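Local coordinates for cell division cycle protein 123 (Schizosaccharomyces pombe, PDB 4ZGP) that serves as an ATP-dependent chaperone that binds the gamma subunit of the translation initiation factor eIF2 and so lets it assemble with the alpha and beta subunits, at residues K26-H31 and F238-F243; K47-K52 and K106-A111; W126-G131 and L142-S147; L203-Q208 and E277-E282. All blocks are in the same frame, centred on the assembly; numbering follows the deposited sequence.

Contact 1 of 4, residues K26-H31 and F238-F243; sequences KNQVLH and FPDPDF
His31 and Asp240 form the polar centre of this contact, a histidine-carboxylate hydrogen bond between an N-terminal helix and a distant loop. His31 ND1 donates to Asp240 OD2 over 2.8 Å, with an N-H...O angle of 162°. The acceptor lies almost exactly in the imidazole plane, whereas the donor meets the syn side of OD2 from 30° outside the carboxylate plane.

Water extends the polar link. One molecule donates to Asp240 OD2 (2.7 Å) and also to Gln28 O, so two donors grip that carboxylate oxygen. A second water accepts from Gln28 NE2 and donates to Asp242 O. The amide oxygen of Gln28 turns back to Thr25 N.

Ring contacts make up the rest, and both faces of the imidazole are covered. Pro239 makes a CH-pi contact over one face, its CG 3.6 Å from the centroid of the His31 ring. A carbonyl oxygen, Asn27 O of the preceding helical turn, lies over the opposite face, toward the rim. Phe238 brings the edge of its own ring to another helix carbonyl, with CE1 3.4 Å from His31 O.

Behind the loop, Lys201 NZ hydrogen-bonds the carbonyls of Phe238 and Asp240, and Phe238 packs on Ile259 of strand 253-261. Helix 26-31 is tied on another side to the ATP-binding residue Trp118, whose NE1 bonds Val29 O, while the loop runs on into strand 243-250.

Contact 2 of 4, residues K47-K52 and K106-A111; sequences KAKVIK and KELGGA
Glu107 OE2 and Lys49 NZ form a long salt bridge of 3.8 Å, and the other carboxylate oxygen, OE1, has a weak, long ion pair with Lys103. The glutamate thus has a lysine from the strand near one oxygen and one from its own helix near the other, both too far for a tight pair. The setting is a strand-helix packing in the ATP-grasp fold: the final turn of helix 95-107, closed by a Schellman motif, rests against edge strand 48-51 of a three-stranded antiparallel sheet.

Leu108 supplies the apolar part, its two methyls dividing the work. CD2 rests against the aliphatic stem of Lys47, 3.7 Å from its CG, and CD1 approaches Lys49 CG at 3.9 Å. The two lysines, alternate residues that both face the helix, therefore hold the leucine from different positions along the strand. Their chains differ in shape. Lys47 is extended throughout, its CG opposite the backbone N (chi1 -173°), which carries NZ to within 3.6 Å of Glu107 O. Lys49 bends at its second torsion (chi2 -79°), bringing CE to 3.6 Å from Glu107 OE2, at about a right angle to the glutamate chain.

Leu108 also touches Glu184, an ATP-binding residue on the central strand 180-184, with which Lys47 shares backbone hydrogen bonding. Directly after Leu108 the backbone leaves helical angles at Gly109, where phi turns positive (100°) and the backbone N bonds Lys106 O at 3.0 Å.

Contact 3 of 4, residues W126-G131 and L142-S147; sequences WITTTG and LLLLKS
Ile127 fits between Leu143 and Ser147, residues one helical turn apart. Its CG2 presses on Leu143 CD2 at 3.5 Å, tighter than usual for two carbons, and the same CG2 is 3.6 Å from Ser147 OG. Further along the loop, Thr128 turns its methyl to the helix, CG2 lying 3.7 Å from Leu144 CD1. Trp126 comes from the other side of Ile127, its CZ2 3.5 Å from Ser147 O in an oblique approach. A water lying in the indole plane accepts from Trp126 NE1 (2.9 Å) and bridges to that same serine carbonyl.

The next shell sets these groups. Ser147 OG donates back to Leu143 O over 2.7 Å, which fixes its rotation beside the isoleucine. Trp126 has its CG between the backbone N and carbonyl carbon (chi1 53°), a torsion that folds the indole over Ile127 CB. Thr128 OG1 hydrogen-bonds Leu125 O and weakly accepts from Gly131 N, bonds that are consistent with the methyl being held toward Leu144.

Leu144 continues inward onto Pro114 of strand 112-115. This is plain loop-on-helix packing: in this ATP-grasp protein, the segment leading from strand 112-115 folds back over helix 138-146, not far from the ATP-binding residues Thr120 and Lys122.

Contact 4 of 4, residues L203-Q208 and E277-E282; sequences LIAFCQ and ESMNSE
Ile204 and Ala205, successive residues of one strand, both point their CB atoms at the segment 277-282, where a regular strand would send them to opposite faces. Met279 receives both. Its SD lies 4.0 Å from Ile204 CB and also touches Ala205 CB. The same sulfur comes within 3.5 Å of the carbonyl oxygen Ile204 O. The methionine reaches the strand from just beyond the end of helix 273-278, bending at its last torsion (chi3 -53°).

The two branches of Ile204 serve different partners. CG1 sits between the backbone N and carbonyl carbon (chi1 59°), and from there CD1 runs to 4.0 Å from Met279 SD. CG2 goes to the chain that follows the methionine, 3.8 Å from Ser281 CA.

The doubled orientation comes from a classic beta bulge: Ile204, with a nearly helical psi of -21°, and Ala205 both hydrogen-bond through their backbones to Phe197 on the adjoining strand 193-199. On its other side, strand 202-208 pairs with strand 287-289 of the same mixed sheet.

Past Met279 the chain is shaped by an Asx turn, in which Asn280 OD1 accepts from Glu282 N at 3.2 Å, the N-H lying above the amide carbonyl plane. Two basic residues near the turn from strand 193-199 to strand 202-208 hold this segment by its carbonyls: Lys199 NZ bonds Met279 O, and Arg202 NE bonds Ser281 O.

In the fold
From the N terminus, helix 26-31 opens the long loop that contact 1 closes more than two hundred residues later. Nested inside it are contacts 2 and 3, in series: the first brings helix 95-107 back to strand 48-51, and the second is a short local closure of the loop 126-131 on helix 138-146. Contact 4 opens at strand 202-208, before contact 1 has closed, and ends beyond it at 277-282, so these two cross. Contacts 2 and 3 belong with the three-stranded sheet and its flanking helices, while contact 4 lies on the five-stranded sheet, its centre about 34 Å from that of contact 2. Contact 1 joins the N-terminal helix to the five-stranded side.

Contact 1 of 4, residues K26-H31 and F238-F243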
# COMPACT_ATOMS: atom_id res chain seq x y z
N LYS A 26 12.37 12.75 -3.81
CA LYS A 26 12.00 11.94 -4.96
C LYS A 26 12.40 10.47 -4.80
O LYS A 26 11.61 9.57 -5.11
CB LYS A 26 12.64 12.51 -6.23
CG LYS A 26 12.50 11.64 -7.45
CD LYS A 26 13.31 12.19 -8.63
CE LYS A 26 14.81 12.17 -8.37
NZ LYS A 26 15.50 11.05 -9.08
N ASN A 27 13.61 10.22 -4.32
CA ASN A 27 14.06 8.84 -4.15
C ASN A 27 13.21 8.09 -3.12
O ASN A 27 12.96 6.90 -3.25
CB ASN A 27 15.55 8.79 -3.74
CG ASN A 27 16.49 8.89 -4.95
OD1 ASN A 27 16.04 8.81 -6.09
ND2 ASN A 27 17.78 9.04 -4.70
N GLN A 28 12.78 8.79 -2.08
CA GLN A 28 11.96 8.12 -1.07
C GLN A 28 10.64 7.64 -1.65
O GLN A 28 10.15 6.57 -1.28
CB GLN A 28 11.67 9.04 0.10
CG GLN A 28 12.80 9.14 1.11
CD GLN A 28 12.45 10.19 2.14
OE1 GLN A 28 12.53 11.38 1.86
NE2 GLN A 28 12.00 9.74 3.32
N VAL A 29 10.07 8.44 -2.55
CA VAL A 29 8.83 8.07 -3.24
C VAL A 29 9.07 6.92 -4.23
O VAL A 29 8.30 5.94 -4.27
CB VAL A 29 8.22 9.31 -3.97
CG1 VAL A 29 7.08 8.90 -4.88
CG2 VAL A 29 7.73 10.32 -2.94
N LEU A 30 10.15 7.01 -4.98
CA LEU A 30 10.52 5.95 -5.93
C LEU A 30 10.77 4.60 -5.24
O LEU A 30 10.43 3.55 -5.79
CB LEU A 30 11.78 6.33 -6.73
CG LEU A 30 11.63 7.40 -7.83
CD1 LEU A 30 13.01 7.74 -8.39
CD2 LEU A 30 10.70 6.91 -8.93
N HIS A 31 11.38 4.63 -4.05
CA HIS A 31 11.69 3.39 -3.34
C HIS A 31 10.45 2.65 -2.85
O HIS A 31 10.51 1.45 -2.57
CB HIS A 31 12.61 3.68 -2.14
CG HIS A 31 13.97 4.16 -2.55
ND1 HIS A 31 14.80 4.86 -1.69
CD2 HIS A 31 14.62 4.09 -3.73
CE1 HIS A 31 15.92 5.17 -2.33
NE2 HIS A 31 15.84 4.71 -3.56
N PHE A 238 15.58 -2.71 2.47
CA PHE A 238 14.89 -1.50 2.10
C PHE A 238 15.89 -0.34 2.27
O PHE A 238 16.58 -0.28 3.28
CB PHE A 238 13.61 -1.27 2.93
CG PHE A 238 12.76 -0.19 2.36
CD1 PHE A 238 12.05 -0.41 1.18
CD2 PHE A 238 12.75 1.08 2.91
CE1 PHE A 238 11.30 0.60 0.60
CE2 PHE A 238 12.00 2.10 2.34
CZ PHE A 238 11.27 1.85 1.19
N PRO A 239 15.98 0.56 1.27
CA PRO A 239 17.15 1.44 1.20
C PRO A 239 17.09 2.69 2.07
O PRO A 239 18.14 3.32 2.24
CB PRO A 239 17.22 1.83 -0.28
CG PRO A 239 15.87 1.64 -0.80
CD PRO A 239 15.28 0.48 -0.03
N ASP A 240 15.93 3.04 2.62
CA ASP A 240 15.81 4.25 3.44
C ASP A 240 15.72 3.93 4.94
O ASP A 240 15.21 2.88 5.31
CB ASP A 240 14.60 5.06 3.00
CG ASP A 240 14.68 5.47 1.54
OD1 ASP A 240 15.77 5.87 1.11
OD2 ASP A 240 13.65 5.39 0.84
N PRO A 241 16.23 4.83 5.81
CA PRO A 241 16.20 4.58 7.25
C PRO A 241 14.83 4.77 7.89
O PRO A 241 14.56 4.16 8.93
CB PRO A 241 17.19 5.63 7.79
CG PRO A 241 17.05 6.78 6.84
CD PRO A 241 16.87 6.12 5.47
N ASP A 242 14.01 5.64 7.30
CA ASP A 242 12.67 5.91 7.82
C ASP A 242 11.60 5.53 6.80
O ASP A 242 11.67 5.95 5.64
CB ASP A 242 12.50 7.39 8.17
CG ASP A 242 13.71 7.99 8.90
OD1 ASP A 242 14.44 7.28 9.61
OD2 ASP A 242 13.90 9.21 8.76
N PHE A 243 10.60 4.77 7.23
CA PHE A 243 9.51 4.39 6.34
C PHE A 243 8.36 3.82 7.16
O PHE A 243 8.46 3.70 8.38
CB PHE A 243 10.00 3.37 5.27
CG PHE A 243 10.57 2.08 5.84
CD1 PHE A 243 11.90 2.00 6.24
CD2 PHE A 243 9.78 0.93 5.96
CE1 PHE A 243 12.44 0.80 6.73
CE2 PHE A 243 10.30 -0.27 6.46
CZ PHE A 243 11.63 -0.33 6.84
O HOH W 1 10.58 7.08 3.66
O HOH W 2 11.07 5.68 1.39

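Contact 2 of 4, residues K47-K52 and K106-A111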
# COMPACT_ATOMS: atom_id res chain seq x y z
N LYS A 47 1.13 -13.04 -2.92
CA LYS A 47 1.44 -13.12 -4.34
C LYS A 47 0.81 -12.00 -5.17
O LYS A 47 -0.33 -11.58 -4.91
CB LYS A 47 1.01 -14.48 -4.90
CG LYS A 47 1.45 -14.73 -6.33
CD LYS A 47 1.06 -16.14 -6.80
CE LYS A 47 1.63 -16.46 -8.18
NZ LYS A 47 0.88 -17.57 -8.84
N ALA A 48 1.54 -11.53 -6.17
CA ALA A 48 1.06 -10.45 -7.02
C ALA A 48 1.69 -10.52 -8.39
O ALA A 48 2.76 -11.13 -8.56
CB ALA A 48 1.35 -9.07 -6.36
N LYS A 49 1.02 -9.93 -9.38
CA LYS A 49 1.60 -9.77 -10.71
C LYS A 49 1.71 -8.30 -11.01
O LYS A 49 0.84 -7.51 -10.64
CB LYS A 49 0.76 -10.45 -11.79
CG LYS A 49 0.61 -11.95 -11.62
CD LYS A 49 1.84 -12.69 -12.10
CE LYS A 49 1.66 -14.20 -12.00
NZ LYS A 49 2.84 -14.95 -12.52
N VAL A 50 2.78 -7.92 -11.69
CA VAL A 50 2.94 -6.52 -12.06
C VAL A 50 2.98 -6.35 -13.58
O VAL A 50 3.78 -6.98 -14.26
CB VAL A 50 4.23 -5.91 -11.45
CG1 VAL A 50 4.32 -4.45 -11.78
CG2 VAL A 50 4.21 -6.09 -9.95
N ILE A 51 2.10 -5.50 -14.09
CA ILE A 51 2.15 -5.12 -15.50
C ILE A 51 2.85 -3.78 -15.66
O ILE A 51 2.31 -2.74 -15.29
CB ILE A 51 0.75 -5.07 -16.11
CG1 ILE A 51 0.11 -6.45 -16.02
CG2 ILE A 51 0.83 -4.60 -17.56
CD1 ILE A 51 -1.38 -6.45 -16.36
N LYS A 52 4.06 -3.80 -16.21
CA LYS A 52 4.91 -2.63 -16.23
C LYS A 52 5.75 -2.60 -17.51
O LYS A 52 6.41 -3.58 -17.83
CB LYS A 52 5.83 -2.61 -15.00
CG LYS A 52 6.60 -1.31 -14.80
CD LYS A 52 7.59 -1.45 -13.65
CE LYS A 52 8.36 -0.16 -13.38
NZ LYS A 52 7.47 0.99 -13.07
N LYS A 106 -6.52 -14.79 -13.82
CA LYS A 106 -6.60 -16.26 -13.88
C LYS A 106 -5.42 -16.92 -13.17
O LYS A 106 -5.59 -17.84 -12.36
CB LYS A 106 -6.65 -16.72 -15.34
CG LYS A 106 -6.54 -18.23 -15.49
CD LYS A 106 -6.33 -18.62 -16.96
CE LYS A 106 -5.21 -17.80 -17.60
NZ LYS A 106 -5.13 -17.98 -19.08
N GLU A 107 -4.23 -16.44 -13.48
CA GLU A 107 -3.00 -16.94 -12.86
C GLU A 107 -2.93 -16.75 -11.35
O GLU A 107 -2.20 -17.46 -10.66
CB GLU A 107 -1.79 -16.27 -13.52
CG GLU A 107 -1.50 -16.80 -14.91
CD GLU A 107 -0.52 -15.93 -15.67
OE1 GLU A 107 -0.32 -16.19 -16.88
OE2 GLU A 107 0.04 -14.99 -15.07
N LEU A 108 -3.70 -15.79 -10.83
CA LEU A 108 -3.70 -15.52 -9.38
C LEU A 108 -4.87 -16.23 -8.71
O LEU A 108 -5.12 -16.06 -7.51
CB LEU A 108 -3.75 -14.01 -9.12
CG LEU A 108 -2.46 -13.28 -9.52
CD1 LEU A 108 -2.64 -11.76 -9.54
CD2 LEU A 108 -1.28 -13.66 -8.60
N GLY A 109 -5.60 -17.04 -9.47
CA GLY A 109 -6.67 -17.83 -8.90
C GLY A 109 -8.07 -17.27 -9.09
O GLY A 109 -9.02 -17.74 -8.47
N GLY A 110 -8.20 -16.26 -9.94
CA GLY A 110 -9.51 -15.72 -10.28
C GLY A 110 -10.01 -14.50 -9.52
O GLY A 110 -11.08 -13.99 -9.83
N ALA A 111 -9.26 -14.02 -8.54
CA ALA A 111 -9.69 -12.84 -7.79
C ALA A 111 -8.48 -12.01 -7.36
O ALA A 111 -7.53 -12.55 -6.81
CB ALA A 111 -10.52 -13.25 -6.58

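Contact 3 of 4, residues W126-G131 and L142-S147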
# COMPACT_ATOMS: atom_id res chain seq x y z
N TRP A 126 -17.39 2.52 -2.84
CA TRP A 126 -18.73 3.02 -3.14
C TRP A 126 -19.18 2.71 -4.56
O TRP A 126 -20.38 2.73 -4.85
CB TRP A 126 -18.80 4.54 -2.90
CG TRP A 126 -17.75 5.32 -3.61
CD1 TRP A 126 -16.52 5.66 -3.13
CD2 TRP A 126 -17.82 5.86 -4.94
NE1 TRP A 126 -15.81 6.37 -4.07
CE2 TRP A 126 -16.59 6.52 -5.19
CE3 TRP A 126 -18.80 5.86 -5.94
CZ2 TRP A 126 -16.32 7.16 -6.40
CZ3 TRP A 126 -18.52 6.50 -7.15
CH2 TRP A 126 -17.29 7.13 -7.37
N ILE A 127 -18.24 2.42 -5.46
CA ILE A 127 -18.66 2.18 -6.84
C ILE A 127 -18.81 0.70 -7.17
O ILE A 127 -19.28 0.33 -8.24
CB ILE A 127 -17.68 2.81 -7.85
CG1 ILE A 127 -18.40 2.97 -9.20
CG2 ILE A 127 -16.39 1.99 -7.93
CD1 ILE A 127 -17.72 3.81 -10.23
N THR A 128 -18.42 -0.17 -6.25
CA THR A 128 -18.45 -1.59 -6.57
C THR A 128 -19.83 -2.19 -6.34
O THR A 128 -20.53 -1.82 -5.40
CB THR A 128 -17.43 -2.38 -5.76
OG1 THR A 128 -17.76 -2.27 -4.37
CG2 THR A 128 -16.03 -1.82 -6.01
N THR A 129 -20.21 -3.14 -7.19
CA THR A 129 -21.52 -3.77 -7.07
C THR A 129 -21.60 -4.63 -5.81
O THR A 129 -22.70 -5.03 -5.41
CB THR A 129 -21.84 -4.61 -8.34
OG1 THR A 129 -20.92 -5.70 -8.46
CG2 THR A 129 -21.76 -3.74 -9.59
N THR A 130 -20.46 -4.89 -5.18
CA THR A 130 -20.38 -5.81 -4.03
C THR A 130 -19.80 -5.22 -2.74
O THR A 130 -19.74 -5.91 -1.72
CB THR A 130 -19.52 -7.04 -4.37
OG1 THR A 130 -18.14 -6.67 -4.41
CG2 THR A 130 -19.93 -7.64 -5.71
N GLY A 131 -19.33 -3.97 -2.79
CA GLY A 131 -18.73 -3.34 -1.63
C GLY A 131 -17.36 -3.87 -1.24
O GLY A 131 -16.94 -3.75 -0.09
N LEU A 142 -10.76 -2.13 -13.69
CA LEU A 142 -10.67 -0.82 -14.31
C LEU A 142 -11.65 0.16 -13.70
O LEU A 142 -11.34 1.34 -13.51
CB LEU A 142 -10.92 -0.94 -15.82
CG LEU A 142 -9.79 -1.65 -16.59
CD1 LEU A 142 -10.22 -2.06 -18.00
CD2 LEU A 142 -8.59 -0.73 -16.67
N LEU A 143 -12.85 -0.32 -13.38
CA LEU A 143 -13.87 0.54 -12.80
C LEU A 143 -13.40 1.02 -11.43
O LEU A 143 -13.48 2.21 -11.11
CB LEU A 143 -15.20 -0.22 -12.71
CG LEU A 143 -16.48 0.53 -12.40
CD1 LEU A 143 -17.61 0.01 -13.27
CD2 LEU A 143 -16.82 0.32 -10.95
N LEU A 144 -12.85 0.10 -10.64
CA LEU A 144 -12.38 0.44 -9.30
C LEU A 144 -11.21 1.44 -9.35
O LEU A 144 -11.18 2.42 -8.61
CB LEU A 144 -11.98 -0.83 -8.55
CG LEU A 144 -11.59 -0.75 -7.07
CD1 LEU A 144 -12.72 -0.17 -6.21
CD2 LEU A 144 -11.22 -2.13 -6.57
N LEU A 145 -10.26 1.20 -10.25
CA LEU A 145 -9.12 2.11 -10.37
C LEU A 145 -9.52 3.49 -10.87
O LEU A 145 -8.97 4.49 -10.42
CB LEU A 145 -8.05 1.53 -11.31
CG LEU A 145 -7.35 0.25 -10.83
CD1 LEU A 145 -6.36 -0.21 -11.89
CD2 LEU A 145 -6.64 0.49 -9.50
N LYS A 146 -10.45 3.52 -11.82
CA LYS A 146 -10.90 4.79 -12.39
C LYS A 146 -11.60 5.68 -11.35
O LYS A 146 -11.59 6.91 -11.45
CB LYS A 146 -11.84 4.54 -13.58
CG LYS A 146 -12.13 5.77 -14.43
CD LYS A 146 -13.17 5.48 -15.50
CE LYS A 146 -14.54 6.02 -15.11
NZ LYS A 146 -15.56 5.82 -16.18
N SER A 147 -12.21 5.06 -10.33
CA SER A 147 -13.05 5.81 -9.40
C SER A 147 -12.33 6.27 -8.14
O SER A 147 -12.92 6.95 -7.29
CB SER A 147 -14.26 4.98 -9.01
OG SER A 147 -14.82 4.40 -10.16
O HOH W 3 -13.15 7.41 -4.63

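Contact 4 of 4, residues L203-Q208 and E277-E282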
# COMPACT_ATOMS: atom_id res chain seq x y z
N LEU A 203 11.91 0.23 14.97
CA LEU A 203 10.46 0.29 15.12
C LEU A 203 10.09 1.18 16.31
O LEU A 203 10.27 0.77 17.45
CB LEU A 203 9.90 -1.10 15.32
CG LEU A 203 8.39 -1.23 15.49
CD1 LEU A 203 7.70 -1.01 14.16
CD2 LEU A 203 8.05 -2.62 16.03
N ILE A 204 9.57 2.36 16.02
CA ILE A 204 9.27 3.31 17.08
C ILE A 204 7.81 3.24 17.53
O ILE A 204 7.47 3.66 18.64
CB ILE A 204 9.59 4.74 16.66
CG1 ILE A 204 8.81 5.13 15.40
CG2 ILE A 204 11.10 4.88 16.43
CD1 ILE A 204 8.84 6.61 15.07
N ALA A 205 6.95 2.70 16.66
CA ALA A 205 5.51 2.70 16.92
C ALA A 205 4.77 1.79 15.95
O ALA A 205 5.20 1.64 14.81
CB ALA A 205 4.93 4.10 16.82
N PHE A 206 3.65 1.23 16.39
CA PHE A 206 2.70 0.63 15.45
C PHE A 206 1.31 0.66 16.03
O PHE A 206 1.12 0.76 17.25
CB PHE A 206 3.10 -0.81 15.06
CG PHE A 206 2.92 -1.86 16.13
CD1 PHE A 206 1.71 -2.55 16.28
CD2 PHE A 206 3.98 -2.23 16.93
CE1 PHE A 206 1.56 -3.54 17.23
CE2 PHE A 206 3.84 -3.25 17.90
CZ PHE A 206 2.63 -3.90 18.04
N CYS A 207 0.32 0.62 15.14
CA CYS A 207 -1.06 0.68 15.57
C CYS A 207 -1.91 -0.21 14.73
O CYS A 207 -1.54 -0.58 13.62
CB CYS A 207 -1.60 2.13 15.51
SG CYS A 207 -1.63 2.95 13.91
N GLN A 208 -3.03 -0.60 15.30
CA GLN A 208 -4.10 -1.24 14.57
C GLN A 208 -4.48 -0.42 13.34
O GLN A 208 -4.56 0.82 13.38
CB GLN A 208 -5.32 -1.44 15.47
CG GLN A 208 -6.45 -2.23 14.82
CD GLN A 208 -7.57 -2.55 15.79
OE1 GLN A 208 -7.47 -2.26 16.98
NE2 GLN A 208 -8.64 -3.15 15.28
N GLU A 277 7.26 12.50 14.35
CA GLU A 277 8.44 13.29 14.01
C GLU A 277 9.34 13.55 15.21
O GLU A 277 10.56 13.53 15.10
CB GLU A 277 8.00 14.61 13.41
CG GLU A 277 9.12 15.46 12.89
CD GLU A 277 8.59 16.68 12.18
OE1 GLU A 277 7.35 16.79 12.01
OE2 GLU A 277 9.41 17.53 11.79
N SER A 278 8.74 13.76 16.38
CA SER A 278 9.54 14.09 17.55
C SER A 278 9.99 12.83 18.28
O SER A 278 10.96 12.86 19.04
CB SER A 278 8.75 15.02 18.48
OG SER A 278 7.59 14.39 18.97
N MET A 279 9.33 11.71 18.00
CA MET A 279 9.63 10.48 18.72
C MET A 279 11.08 10.08 18.60
O MET A 279 11.70 10.16 17.52
CB MET A 279 8.75 9.34 18.22
CG MET A 279 8.40 8.34 19.27
SD MET A 279 7.14 7.19 18.66
CE MET A 279 5.88 8.31 18.10
N ASN A 280 11.63 9.67 19.73
CA ASN A 280 13.02 9.26 19.82
C ASN A 280 13.21 7.85 19.27
O ASN A 280 12.49 6.93 19.67
CB ASN A 280 13.48 9.34 21.28
CG ASN A 280 14.93 8.98 21.45
OD1 ASN A 280 15.71 8.96 20.49
ND2 ASN A 280 15.32 8.70 22.69
N SER A 281 14.17 7.65 18.37
CA SER A 281 14.34 6.34 17.76
C SER A 281 15.10 5.37 18.65
O SER A 281 15.09 4.16 18.42
CB SER A 281 15.05 6.48 16.40
OG SER A 281 16.33 7.07 16.53
N GLU A 282 15.74 5.89 19.70
CA GLU A 282 16.60 5.07 20.56
C GLU A 282 15.85 4.33 21.65
O GLU A 282 16.45 3.60 22.43
CB GLU A 282 17.68 5.94 21.20
CG GLU A 282 18.79 6.33 20.25
CD GLU A 282 19.19 7.78 20.40
OE1 GLU A 282 20.19 8.06 21.10
OE2 GLU A 282 18.51 8.65 19.81